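Local coordinates for protein putative glycoside hydrolase (Bacteroides ovatus, PDB 4ONZ) that is of unknown function but is a putative glycoside hydrolase whose beta-rich chain probably folds as a five-bladed beta-propeller, as in its clan, at residues A[39-44]-A[105-110]; A[101-106]-A[134-139]; A[111-116]-A[143-148]; A[148-153]-A[158-163]. All blocks are in the same frame, centred on the assembly; numbering follows the deposited sequence. Where two conformers were deposited one is given.

Contact 1 of 4, residues A[39-44]-A[105-110]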
loop_
_atom_site.group_PDB
_atom_site.type_symbol
_atom_site.label_atom_id
_atom_site.label_comp_id
_atom_site.label_asym_id
_atom_site.label_seq_id
_atom_site.Cartn_x
_atom_site.Cartn_y
_atom_site.Cartn_z
HETATM N N MSE A 39 7.655 -6.122 23.371
HETATM C CA MSE A 39 6.294 -6.326 23.872
HETATM C C MSE A 39 6.237 -7.674 24.563
HETATM O O MSE A 39 5.944 -7.751 25.762
HETATM C CB MSE A 39 5.279 -6.223 22.725
HETATM C CG MSE A 39 3.866 -6.529 23.217
HETATM SE SE MSE A 39 2.606 -6.357 21.727
HETATM C CE MSE A 39 3.056 -8.020 20.793
ATOM N N ARG A 40 6.553 -8.737 23.820
ATOM C CA ARG A 40 6.520 -10.114 24.344
ATOM C C ARG A 40 7.680 -10.395 25.301
ATOM O O ARG A 40 7.651 -11.387 26.018
ATOM C CB ARG A 40 6.616 -11.151 23.217
ATOM C CG ARG A 40 5.554 -11.099 22.127
ATOM C CD ARG A 40 4.169 -11.540 22.575
ATOM N NE ARG A 40 3.263 -11.599 21.416
ATOM C CZ ARG A 40 1.930 -11.678 21.468
ATOM N NH1 ARG A 40 1.286 -11.695 22.629
ATOM N NH2 ARG A 40 1.228 -11.714 20.338
ATOM N N LYS A 41 8.722 -9.568 25.239
ATOM C CA LYS A 41 9.885 -9.690 26.110
ATOM C C LYS A 41 10.495 -11.079 25.984
ATOM O O LYS A 41 10.743 -11.758 26.978
ATOM C CB LYS A 41 9.489 -9.338 27.557
ATOM C CG LYS A 41 9.022 -7.892 27.668
ATOM C CD LYS A 41 8.180 -7.617 28.903
ATOM C CE LYS A 41 7.748 -6.152 28.964
ATOM N NZ LYS A 41 6.946 -5.721 27.782
ATOM N N GLN A 42 10.715 -11.480 24.733
ATOM C CA GLN A 42 11.301 -12.768 24.395
ATOM C C GLN A 42 11.638 -12.800 22.913
ATOM O O GLN A 42 11.189 -11.939 22.149
ATOM C CB GLN A 42 10.333 -13.914 24.724
ATOM C CG GLN A 42 9.073 -13.952 23.874
ATOM C CD GLN A 42 8.097 -15.008 24.358
ATOM O OE1 GLN A 42 7.655 -14.974 25.506
ATOM N NE2 GLN A 42 7.748 -15.941 23.486
ATOM N N GLN A 43 12.416 -13.803 22.508
ATOM C CA GLN A 43 12.781 -13.970 21.105
ATOM C C GLN A 43 11.522 -14.375 20.337
ATOM O O GLN A 43 10.773 -15.247 20.772
ATOM C CB GLN A 43 13.855 -15.046 20.915
ATOM C CG GLN A 43 15.163 -14.832 21.673
ATOM C CD GLN A 43 15.960 -13.605 21.248
ATOM O OE1 GLN A 43 15.719 -13.013 20.193
ATOM N NE2 GLN A 43 16.938 -13.227 22.075
ATOM N N VAL A 44 11.305 -13.739 19.188
ATOM C CA VAL A 44 10.117 -13.979 18.378
ATOM C C VAL A 44 10.515 -14.196 16.927
ATOM O O VAL A 44 11.342 -13.449 16.397
ATOM C CB VAL A 44 9.144 -12.783 18.487
ATOM C CG1 VAL A 44 8.006 -12.900 17.485
ATOM C CG2 VAL A 44 8.594 -12.685 19.902
ATOM N N PRO A 105 5.349 -3.243 17.348
ATOM C CA PRO A 105 4.883 -2.735 18.633
ATOM C C PRO A 105 6.072 -2.686 19.594
ATOM O O PRO A 105 6.866 -3.623 19.630
ATOM C CB PRO A 105 3.814 -3.738 19.083
ATOM C CG PRO A 105 3.775 -4.820 18.078
ATOM C CD PRO A 105 4.628 -4.447 16.902
ATOM N N ALA A 106 6.206 -1.579 20.320
ATOM C CA ALA A 106 7.349 -1.363 21.199
ATOM C C ALA A 106 6.968 -0.660 22.497
ATOM O O ALA A 106 5.795 -0.398 22.754
ATOM C CB ALA A 106 8.410 -0.560 20.446
ATOM N N GLU A 107 7.973 -0.404 23.336
ATOM C CA GLU A 107 7.771 0.290 24.598
ATOM C C GLU A 107 7.772 1.782 24.308
ATOM O O GLU A 107 8.757 2.479 24.537
ATOM C CB GLU A 107 8.842 -0.115 25.618
ATOM C CG GLU A 107 8.637 -1.551 26.084
ATOM C CD GLU A 107 9.592 -1.989 27.182
ATOM O OE1 GLU A 107 10.776 -1.589 27.156
ATOM O OE2 GLU A 107 9.159 -2.757 28.068
ATOM N N ASP A 108 6.646 2.250 23.784
ATOM C CA ASP A 108 6.489 3.634 23.368
ATOM C C ASP A 108 5.107 4.134 23.779
ATOM O O ASP A 108 4.390 3.442 24.509
ATOM C CB ASP A 108 6.711 3.731 21.845
ATOM C CG ASP A 108 5.734 2.876 21.039
ATOM O OD1 ASP A 108 4.603 2.619 21.522
ATOM O OD2 ASP A 108 6.096 2.485 19.895
ATOM N N ASN A 109 4.718 5.308 23.288
ATOM C CA ASN A 109 3.425 5.905 23.648
ATOM C C ASN A 109 2.290 5.601 22.678
ATOM O O ASN A 109 1.328 6.354 22.602
ATOM C CB ASN A 109 3.600 7.423 23.808
ATOM C CG ASN A 109 4.556 7.777 24.937
ATOM O OD1 ASN A 109 4.768 6.985 25.859
ATOM N ND2 ASN A 109 5.130 8.976 24.876
ATOM N N PHE A 110 2.392 4.485 21.957
ATOM C CA PHE A 110 1.384 4.100 20.969
ATOM C C PHE A 110 0.885 2.671 21.191
ATOM O O PHE A 110 0.363 2.029 20.276
ATOM C CB PHE A 110 1.987 4.272 19.565
ATOM C CG PHE A 110 2.520 5.651 19.326
ATOM C CD1 PHE A 110 1.664 6.683 18.986
ATOM C CD2 PHE A 110 3.868 5.932 19.511
ATOM C CE1 PHE A 110 2.146 7.972 18.796
ATOM C CE2 PHE A 110 4.357 7.215 19.323
ATOM C CZ PHE A 110 3.492 8.236 18.963
#
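M39, present as selenomethionine, and K41 meet P105 and E107 where the tip of the two-stranded hairpin 34-37/42-45 leans against the loop between two blades of the presumed beta-propeller. The hairpin turns through a G1 beta bulge in which K41 and Q42 both face C37; K41 has the left-handed backbone angles expected there. The apolar part is one touch: SE of M39 reaches CB of P105 at 3.9 Å, with CG of the proline slightly farther. The M39 chain runs straight out (CG anti to the backbone N, chi1 176°) and bends only at its last torsion, which sets CE above one face of the R40 guanidinium, toward its rim. W115 packs on both M39 and P105. The charged part is looser. NZ of K41 lies 3.7 Å from OE2 of E107, a long salt bridge between exposed side chains that cross at about a right angle. The same NZ is gripped by backbone carbonyls of its own turn, M39 O at 3.0 Å and also P38 O, so the ammonium group is held mainly by the hairpin. Farther along 105-110, D108 forms an Asx turn: its OD1 accepts from N of F110 at 2.9 Å, met from above the carboxylate plane.

Contact 2 of 4, residues A[101-106]-A[134-139]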
loop_
_atom_site.group_PDB
_atom_site.type_symbol
_atom_site.label_atom_id
_atom_site.label_comp_id
_atom_site.label_asym_id
_atom_site.label_seq_id
_atom_site.Cartn_x
_atom_site.Cartn_y
_atom_site.Cartn_z
ATOM N N PRO A 101 13.055 -6.489 12.458
ATOM C CA PRO A 101 12.042 -5.694 11.770
ATOM C C PRO A 101 12.298 -4.228 12.049
ATOM O O PRO A 101 12.991 -3.903 13.019
ATOM C CB PRO A 101 10.740 -6.152 12.421
ATOM C CG PRO A 101 11.144 -6.513 13.809
ATOM C CD PRO A 101 12.503 -7.151 13.652
ATOM N N VAL A 102 11.741 -3.349 11.225
ATOM C CA VAL A 102 11.976 -1.909 11.389
ATOM C C VAL A 102 10.791 -1.112 11.926
ATOM O O VAL A 102 10.944 0.071 12.231
ATOM C CB VAL A 102 12.508 -1.265 10.084
ATOM C CG1 VAL A 102 13.852 -1.878 9.716
ATOM C CG2 VAL A 102 11.508 -1.418 8.943
ATOM N N LEU A 103 9.609 -1.729 12.011
ATOM C CA LEU A 103 8.433 -1.089 12.619
ATOM C C LEU A 103 7.664 -2.207 13.298
ATOM O O LEU A 103 7.298 -3.198 12.660
ATOM C CB LEU A 103 7.540 -0.357 11.608
ATOM C CG LEU A 103 6.365 0.420 12.227
ATOM C CD1 LEU A 103 6.848 1.548 13.114
ATOM C CD2 LEU A 103 5.445 0.993 11.166
ATOM N N PHE A 104 7.437 -2.044 14.590
ATOM C CA PHE A 104 6.818 -3.075 15.401
ATOM C C PHE A 104 6.252 -2.499 16.684
ATOM O O PHE A 104 6.618 -1.388 17.073
ATOM C CB PHE A 104 7.884 -4.129 15.722
ATOM C CG PHE A 104 9.198 -3.546 16.200
ATOM C CD1 PHE A 104 9.421 -3.293 17.555
ATOM C CD2 PHE A 104 10.219 -3.266 15.299
ATOM C CE1 PHE A 104 10.624 -2.755 17.996
ATOM C CE2 PHE A 104 11.432 -2.733 15.736
ATOM C CZ PHE A 104 11.634 -2.477 17.086
ATOM N N PRO A 105 5.349 -3.243 17.348
ATOM C CA PRO A 105 4.883 -2.735 18.633
ATOM C C PRO A 105 6.072 -2.686 19.594
ATOM O O PRO A 105 6.866 -3.623 19.630
ATOM C CB PRO A 105 3.814 -3.738 19.083
ATOM C CG PRO A 105 3.775 -4.820 18.078
ATOM C CD PRO A 105 4.628 -4.447 16.902
ATOM N N ALA A 106 6.206 -1.579 20.320
ATOM C CA ALA A 106 7.349 -1.363 21.199
ATOM C C ALA A 106 6.968 -0.660 22.497
ATOM O O ALA A 106 5.795 -0.398 22.754
ATOM C CB ALA A 106 8.410 -0.560 20.446
HETATM N N MSE A 134 5.212 6.921 5.996
HETATM C CA MSE A 134 4.547 5.637 5.920
HETATM C C MSE A 134 3.165 5.731 6.499
HETATM O O MSE A 134 2.978 6.204 7.627
HETATM C CB MSE A 134 5.312 4.557 6.672
HETATM C CG MSE A 134 4.589 3.207 6.646
HETATM SE SE MSE A 134 5.484 1.971 7.872
HETATM C CE MSE A 134 7.152 1.664 6.903
ATOM N N LEU A 135 2.191 5.309 5.698
ATOM C CA LEU A 135 0.807 5.138 6.128
ATOM C C LEU A 135 0.647 3.630 6.260
ATOM O O LEU A 135 0.927 2.894 5.306
ATOM C CB LEU A 135 -0.191 5.687 5.113
ATOM C CG LEU A 135 -0.566 7.170 5.198
ATOM C CD1 LEU A 135 -1.507 7.431 6.358
ATOM C CD2 LEU A 135 0.664 8.055 5.310
ATOM N N TYR A 136 0.224 3.185 7.437
ATOM C CA TYR A 136 0.063 1.780 7.741
ATOM C C TYR A 136 -1.141 1.563 8.667
ATOM O O TYR A 136 -1.783 2.505 9.117
ATOM C CB TYR A 136 1.360 1.223 8.389
ATOM C CG TYR A 136 1.669 1.753 9.777
ATOM C CD1 TYR A 136 2.315 2.978 9.962
ATOM C CD2 TYR A 136 1.319 1.031 10.909
ATOM C CE1 TYR A 136 2.591 3.455 11.244
ATOM C CE2 TYR A 136 1.611 1.492 12.185
ATOM C CZ TYR A 136 2.237 2.707 12.350
ATOM O OH TYR A 136 2.512 3.165 13.625
ATOM N N THR A 137 -1.448 0.310 8.946
ATOM C CA THR A 137 -2.566 -0.008 9.817
ATOM C C THR A 137 -2.059 -0.427 11.189
ATOM O O THR A 137 -1.241 -1.345 11.283
ATOM C CB THR A 137 -3.365 -1.185 9.236
ATOM O OG1 THR A 137 -3.735 -0.891 7.887
ATOM C CG2 THR A 137 -4.611 -1.479 10.070
ATOM N N ALA A 138 -2.522 0.261 12.236
ATOM C CA ALA A 138 -2.227 -0.109 13.624
ATOM C C ALA A 138 -3.379 -1.011 14.057
ATOM O O ALA A 138 -4.548 -0.660 13.875
ATOM C CB ALA A 138 -2.152 1.122 14.509
ATOM N N TRP A 139 -3.053 -2.177 14.600
ATOM C CA TRP A 139 -4.058 -3.169 14.973
ATOM C C TRP A 139 -3.948 -3.514 16.446
ATOM O O TRP A 139 -2.951 -4.081 16.878
ATOM C CB TRP A 139 -3.857 -4.407 14.093
ATOM C CG TRP A 139 -4.764 -5.584 14.278
ATOM C CD1 TRP A 139 -4.385 -6.897 14.334
ATOM C CD2 TRP A 139 -6.197 -5.579 14.407
ATOM N NE1 TRP A 139 -5.484 -7.703 14.476
ATOM C CE2 TRP A 139 -6.608 -6.923 14.531
ATOM C CE3 TRP A 139 -7.168 -4.574 14.408
ATOM C CZ2 TRP A 139 -7.952 -7.288 14.659
ATOM C CZ3 TRP A 139 -8.507 -4.939 14.547
ATOM C CH2 TRP A 139 -8.883 -6.286 14.676
#
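L103 reaches from the segment 101-106 toward M134 and Y136 on strand 132-139, and its side chain carries the whole contact. Its CB points at the strand, and CG stands anti to the backbone N (chi1 -175°), which sends the two methyls onward toward the strand. CD1 packs against the aliphatic end of K159. CD2 does the touching across the contact: it sits over the centre of the Y136 ring, 3.7 Å from the centroid and 8° off the ring normal, a CH-pi contact in which all six ring carbons are almost equally near. This is an interface between neighbouring blades of the presumed propeller. V102 and L103 form a classic beta bulge opposite V84, on strand 82-89 of the preceding four-stranded sheet, whereas strand 132-139 is the second strand of the next sheet. Y136 turns its ring face to the methyl, with CG between the backbone N and the carbonyl carbon (chi1 68°). From M134, modelled as selenomethionine, SE closes on the same CD2 at 3.4 Å, a tight approach. M134 slides past L103 in the opposite direction and bends at its last torsion, while P122 and V124 pack on it from strand 118-126.

Contact 3 of 4, residues A[111-116]-A[143-148]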
loop_
_atom_site.group_PDB
_atom_site.type_symbol
_atom_site.label_atom_id
_atom_site.label_comp_id
_atom_site.label_asym_id
_atom_site.label_seq_id
_atom_site.Cartn_x
_atom_site.Cartn_y
_atom_site.Cartn_z
ATOM N N LYS A 111 1.002 2.193 22.427
ATOM C CA LYS A 111 0.598 0.829 22.751
ATOM C C LYS A 111 -0.904 0.639 22.584
ATOM O O LYS A 111 -1.360 -0.437 22.216
ATOM C CB LYS A 111 1.022 0.455 24.182
ATOM C CG LYS A 111 2.515 0.576 24.443
ATOM C CD LYS A 111 2.885 -0.032 25.784
ATOM C CE LYS A 111 4.305 0.291 26.180
ATOM N NZ LYS A 111 4.446 1.709 26.597
ATOM N N ASP A 112 -1.671 1.688 22.857
ATOM C CA ASP A 112 -3.122 1.619 22.706
ATOM C C ASP A 112 -3.532 1.329 21.259
ATOM O O ASP A 112 -4.584 0.744 21.025
ATOM C CB ASP A 112 -3.801 2.914 23.197
ATOM C CG ASP A 112 -3.316 4.158 22.462
ATOM O OD1 ASP A 112 -2.086 4.314 22.288
ATOM O OD2 ASP A 112 -4.167 4.984 22.065
ATOM N N GLN A 113 -2.674 1.715 20.313
ATOM C CA GLN A 113 -2.939 1.595 18.872
ATOM C C GLN A 113 -2.470 0.302 18.220
ATOM O O GLN A 113 -3.186 -0.242 17.374
ATOM C CB GLN A 113 -2.304 2.793 18.152
ATOM C CG GLN A 113 -2.966 4.098 18.573
ATOM C CD GLN A 113 -2.166 5.346 18.266
ATOM O OE1 GLN A 113 -1.309 5.371 17.381
ATOM N NE2 GLN A 113 -2.456 6.408 19.008
ATOM N N ASP A 114 -1.287 -0.191 18.604
ATOM C CA ASP A 114 -0.706 -1.374 17.957
ATOM C C ASP A 114 -0.375 -2.583 18.849
ATOM O O ASP A 114 0.195 -3.555 18.366
ATOM C CB ASP A 114 0.504 -0.971 17.105
ATOM C CG ASP A 114 1.627 -0.342 17.918
ATOM O OD1 ASP A 114 1.671 -0.558 19.149
ATOM O OD2 ASP A 114 2.486 0.345 17.311
ATOM N N TRP A 115 -0.695 -2.527 20.139
ATOM C CA TRP A 115 -0.539 -3.711 20.989
ATOM C C TRP A 115 -1.891 -4.416 20.988
ATOM O O TRP A 115 -2.902 -3.780 21.258
ATOM C CB TRP A 115 -0.147 -3.359 22.424
ATOM C CG TRP A 115 1.299 -3.027 22.629
ATOM C CD1 TRP A 115 2.101 -2.292 21.812
ATOM C CD2 TRP A 115 2.092 -3.342 23.788
ATOM N NE1 TRP A 115 3.362 -2.168 22.363
ATOM C CE2 TRP A 115 3.380 -2.812 23.571
ATOM C CE3 TRP A 115 1.843 -4.048 24.972
ATOM C CZ2 TRP A 115 4.407 -2.944 24.500
ATOM C CZ3 TRP A 115 2.863 -4.179 25.892
ATOM C CH2 TRP A 115 4.134 -3.632 25.648
ATOM N N PRO A 116 -1.926 -5.728 20.705
ATOM C CA PRO A 116 -0.851 -6.651 20.360
ATOM C C PRO A 116 -0.776 -7.009 18.874
ATOM O O PRO A 116 0.136 -7.748 18.452
ATOM C CB PRO A 116 -1.217 -7.895 21.181
ATOM C CG PRO A 116 -2.718 -7.887 21.183
ATOM C CD PRO A 116 -3.172 -6.458 21.001
ATOM N N LYS A 143 -9.856 -2.227 16.857
ATOM C CA LYS A 143 -10.037 -1.470 15.616
ATOM C C LYS A 143 -8.730 -1.433 14.819
ATOM O O LYS A 143 -7.646 -1.313 15.390
ATOM C CB LYS A 143 -10.485 -0.032 15.913
ATOM C CG LYS A 143 -11.915 0.129 16.420
ATOM C CD LYS A 143 -12.937 -0.102 15.316
ATOM C CE LYS A 143 -14.370 0.077 15.802
ATOM N NZ LYS A 143 -14.736 1.489 16.105
ATOM N N ALA A 144 -8.844 -1.553 13.500
ATOM C CA ALA A 144 -7.713 -1.436 12.594
ATOM C C ALA A 144 -7.810 0.045 12.200
ATOM O O ALA A 144 -8.881 0.500 11.752
ATOM C CB ALA A 144 -7.887 -2.337 11.397
ATOM N N ARG A 145 -6.732 0.804 12.408
ATOM C CA ARG A 145 -6.765 2.256 12.185
ATOM C C ARG A 145 -5.524 2.780 11.465
ATOM O O ARG A 145 -4.411 2.380 11.763
ATOM C CB ARG A 145 -6.948 2.994 13.530
ATOM C CG ARG A 145 -8.228 2.626 14.290
ATOM C CD ARG A 145 -8.353 3.344 15.630
ATOM N NE ARG A 145 -7.435 2.783 16.618
ATOM C CZ ARG A 145 -7.309 3.215 17.867
ATOM N NH1 ARG A 145 -8.026 4.243 18.307
ATOM N NH2 ARG A 145 -6.444 2.613 18.679
ATOM N N LEU A 146 -5.749 3.665 10.500
ATOM C CA LEU A 146 -4.673 4.236 9.713
ATOM C C LEU A 146 -3.738 5.067 10.606
ATOM O O LEU A 146 -4.193 5.952 11.349
ATOM C CB LEU A 146 -5.263 5.069 8.581
ATOM C CG LEU A 146 -4.332 5.530 7.469
ATOM C CD1 LEU A 146 -3.643 4.358 6.778
ATOM C CD2 LEU A 146 -5.139 6.335 6.464
ATOM N N ALA A 147 -2.447 4.751 10.521
ATOM C CA ALA A 147 -1.420 5.401 11.312
ATOM C C ALA A 147 -0.294 5.892 10.430
ATOM O O ALA A 147 -0.131 5.453 9.276
ATOM C CB ALA A 147 -0.900 4.445 12.373
ATOM N N VAL A 148 0.502 6.800 10.992
ATOM C CA VAL A 148 1.601 7.419 10.278
ATOM C C VAL A 148 2.920 7.250 11.015
ATOM O O VAL A 148 2.976 7.470 12.226
ATOM C CB VAL A 148 1.376 8.946 10.141
ATOM C CG1 VAL A 148 2.526 9.595 9.374
ATOM C CG2 VAL A 148 0.045 9.248 9.468
HETATM O O HOH W 1 -6.616 4.183 21.032
HETATM O O HOH W 2 -5.789 0.429 16.636
#
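The R145 and Q113 side chains cross at about a right angle, the amide and guanidinium planes standing 83° apart. NH2 of R145 leads: it lies 3.8 Å from CG of Q113, and D112 O comes at the guanidinium edge, 3.5 Å from the same NH2. That carbonyl is hydrogen-bonded to ND2 of N140. A bend at the third torsion of R145 (chi3 -74°) turns the group toward the short helix 111-114, which links two blades of the presumed propeller and here rests beside strand 144-151, the third strand of its sheet. Two waters lie at the guanidinium edge and carry the polar linkage. One accepts from NH2 of R145 at 2.8 Å and donates to OD2 of D112 at 2.8 Å; with OD2 and NH2 themselves 4.7 Å apart, the opposite charges face each other through this water. The second accepts from NE of R145 at 2.9 Å and lies within hydrogen-bonding distance of both Q113 O and K143 O, so it sits between the backbones of the helix and of the residue just before the strand. NH1 is taken up by N173 O outside the two segments. The side chains of R145 and Q113 both touch L162 of strand 158-162.

Contact 4 of 4, residues A[148-153]-A[158-163]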
loop_
_atom_site.group_PDB
_atom_site.type_symbol
_atom_site.label_atom_id
_atom_site.label_comp_id
_atom_site.label_asym_id
_atom_site.label_seq_id
_atom_site.Cartn_x
_atom_site.Cartn_y
_atom_site.Cartn_z
ATOM N N VAL A 148 0.502 6.800 10.992
ATOM C CA VAL A 148 1.601 7.419 10.278
ATOM C C VAL A 148 2.920 7.250 11.015
ATOM O O VAL A 148 2.976 7.470 12.226
ATOM C CB VAL A 148 1.376 8.946 10.141
ATOM C CG1 VAL A 148 2.526 9.595 9.374
ATOM C CG2 VAL A 148 0.045 9.248 9.468
ATOM N N ALA A 149 3.971 6.900 10.267
ATOM C CA ALA A 149 5.344 6.846 10.778
ATOM C C ALA A 149 6.233 7.568 9.772
ATOM O O ALA A 149 5.903 7.623 8.587
ATOM C CB ALA A 149 5.827 5.404 10.953
ATOM N N THR A 150 7.328 8.159 10.238
ATOM C CA THR A 150 8.269 8.828 9.342
ATOM C C THR A 150 9.679 8.307 9.576
ATOM O O THR A 150 9.995 7.732 10.625
ATOM C CB THR A 150 8.266 10.371 9.489
ATOM O OG1 THR A 150 8.602 10.739 10.833
ATOM C CG2 THR A 150 6.896 10.957 9.134
ATOM N N SER A 151 10.515 8.494 8.568
ATOM C CA SER A 151 11.902 8.091 8.623
ATOM C C SER A 151 12.703 8.831 7.573
ATOM O O SER A 151 12.168 9.264 6.556
ATOM C CB SER A 151 12.030 6.588 8.370
ATOM O OG SER A 151 13.381 6.175 8.488
ATOM N N ARG A 152 13.994 8.982 7.836
ATOM C CA ARG A 152 14.907 9.544 6.857
ATOM C C ARG A 152 15.847 8.494 6.287
ATOM O O ARG A 152 16.360 8.673 5.184
ATOM C CB ARG A 152 15.675 10.734 7.434
ATOM C CG ARG A 152 14.802 11.968 7.478
ATOM C CD ARG A 152 15.570 13.240 7.792
ATOM N NE ARG A 152 14.803 14.359 7.265
ATOM C CZ ARG A 152 14.883 14.811 6.008
ATOM N NH1 ARG A 152 15.726 14.273 5.129
ATOM N NH2 ARG A 152 14.115 15.821 5.629
ATOM N N ASP A 153 16.072 7.405 7.023
ATOM C CA ASP A 153 16.972 6.337 6.571
ATOM C C ASP A 153 16.280 5.020 6.222
ATOM O O ASP A 153 16.945 4.084 5.777
ATOM C CB ASP A 153 18.095 6.093 7.595
ATOM C CG ASP A 153 17.591 5.538 8.929
ATOM O OD1 ASP A 153 16.380 5.257 9.091
ATOM O OD2 ASP A 153 18.436 5.373 9.833
ATOM N N THR A 158 9.803 6.666 13.164
ATOM C CA THR A 158 9.212 7.364 14.297
ATOM C C THR A 158 7.694 7.338 14.114
ATOM O O THR A 158 7.202 7.804 13.097
ATOM C CB THR A 158 9.690 8.833 14.346
ATOM O OG1 THR A 158 11.116 8.864 14.423
ATOM C CG2 THR A 158 9.103 9.574 15.543
ATOM N N LYS A 159 6.959 6.767 15.071
ATOM C CA LYS A 159 5.488 6.729 14.988
ATOM C C LYS A 159 4.975 8.112 15.328
ATOM O O LYS A 159 5.561 8.795 16.152
ATOM C CB LYS A 159 4.894 5.708 15.966
ATOM C CG LYS A 159 5.285 4.264 15.669
ATOM C CD LYS A 159 4.808 3.307 16.744
ATOM C CE LYS A 159 5.403 1.914 16.572
ATOM N NZ LYS A 159 5.015 0.996 17.672
ATOM N N HIS A 160 3.904 8.537 14.678
ATOM C CA HIS A 160 3.287 9.827 14.981
ATOM C C HIS A 160 1.820 9.695 15.389
ATOM O O HIS A 160 1.153 10.694 15.628
ATOM C CB HIS A 160 3.439 10.779 13.807
ATOM C CG HIS A 160 4.851 11.183 13.561
ATOM N ND1 HIS A 160 5.467 12.197 14.265
ATOM C CD2 HIS A 160 5.775 10.709 12.696
ATOM C CE1 HIS A 160 6.714 12.318 13.853
ATOM N NE2 HIS A 160 6.924 11.430 12.899
ATOM N N GLY A 161 1.340 8.462 15.504
ATOM C CA GLY A 161 -0.023 8.200 15.943
ATOM C C GLY A 161 -0.983 7.999 14.789
ATOM O O GLY A 161 -0.571 7.737 13.669
ATOM N N LEU A 162 -2.272 8.127 15.066
ATOM C CA LEU A 162 -3.287 7.885 14.033
ATOM C C LEU A 162 -3.422 9.046 13.065
ATOM O O LEU A 162 -3.374 10.199 13.464
ATOM C CB LEU A 162 -4.645 7.610 14.681
ATOM C CG LEU A 162 -4.638 6.439 15.657
ATOM C CD1 LEU A 162 -6.032 6.246 16.220
ATOM C CD2 LEU A 162 -4.133 5.171 14.977
ATOM N N ALA A 163 -3.604 8.723 11.787
ATOM C CA ALA A 163 -3.794 9.737 10.759
ATOM C C ALA A 163 -5.002 10.644 11.042
ATOM O O ALA A 163 -4.968 11.834 10.738
ATOM C CB ALA A 163 -3.950 9.068 9.417
HETATM O O HOH W 3 1.875 5.710 14.270
HETATM O O HOH W 4 12.734 8.307 12.302
#
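Strands 148-151 and 158-162 run antiparallel, their directions 153° apart, as a beta hairpin whose second strand, 158-162, is the outermost of a four-stranded blade of the presumed propeller. T150 and T158 make a hydrogen-bonded pair, T150 N to T158 O at 2.9 Å and T158 N to T150 O at 2.8 Å. A149 and K159 form the non-hydrogen-bonded pair, and CA of A149 adds a CH...O contact to T158 O. V148 takes part at both ends: its O accepts from H160 N and its N donates to G161 O at 3.0 Å. A water fills in, donating to V148 O and accepting from G161 N. The backbone angles of G161 (phi 96°) suit glycine, since a CB would press on the carbonyl O of H160. Among the side chains, T150 and H160 stand out. They cross at about a right angle, and OG1 of T150 meets NE2 of H160 at 2.7 Å, near the ring plane; either may be the donor. The threonine hydroxyl lies between its backbone N and carbonyl carbon (chi1 59°), which leaves CG2 beside CD2 of the imidazole at 3.7 Å. Farther along, CG2 of V148 packs on CB of A163. On the opposite face A149 and K159 pack on Y136, and the ammonium of K159 bridges to D108 and D114 and bonds to F104 O. The T150-H160 bond therefore ties neighbouring strands by side chains as well as backbone, and probably helps to hold the rotation of the imidazole.

In the fold
Contacts 2 and 4 are buried, contact 1 is partly buried and contact 3 lies at the surface. Chemistry follows place: contact 2 is wholly apolar and joins neighbouring blades, contact 4 is chiefly backbone pairing inside one blade, contact 3 works through water, and contact 1 combines an apolar touch with a long salt bridge. Contacts 2, 3 and 4 all use the same four-stranded sheet; 3 and 4 share strand 144-151, and 1 and 2 share P105 and A106 of the inter-blade loop. K159 of contact 4 has polar partners in each of the other three contacts. W115 joins contact 3 to contact 1.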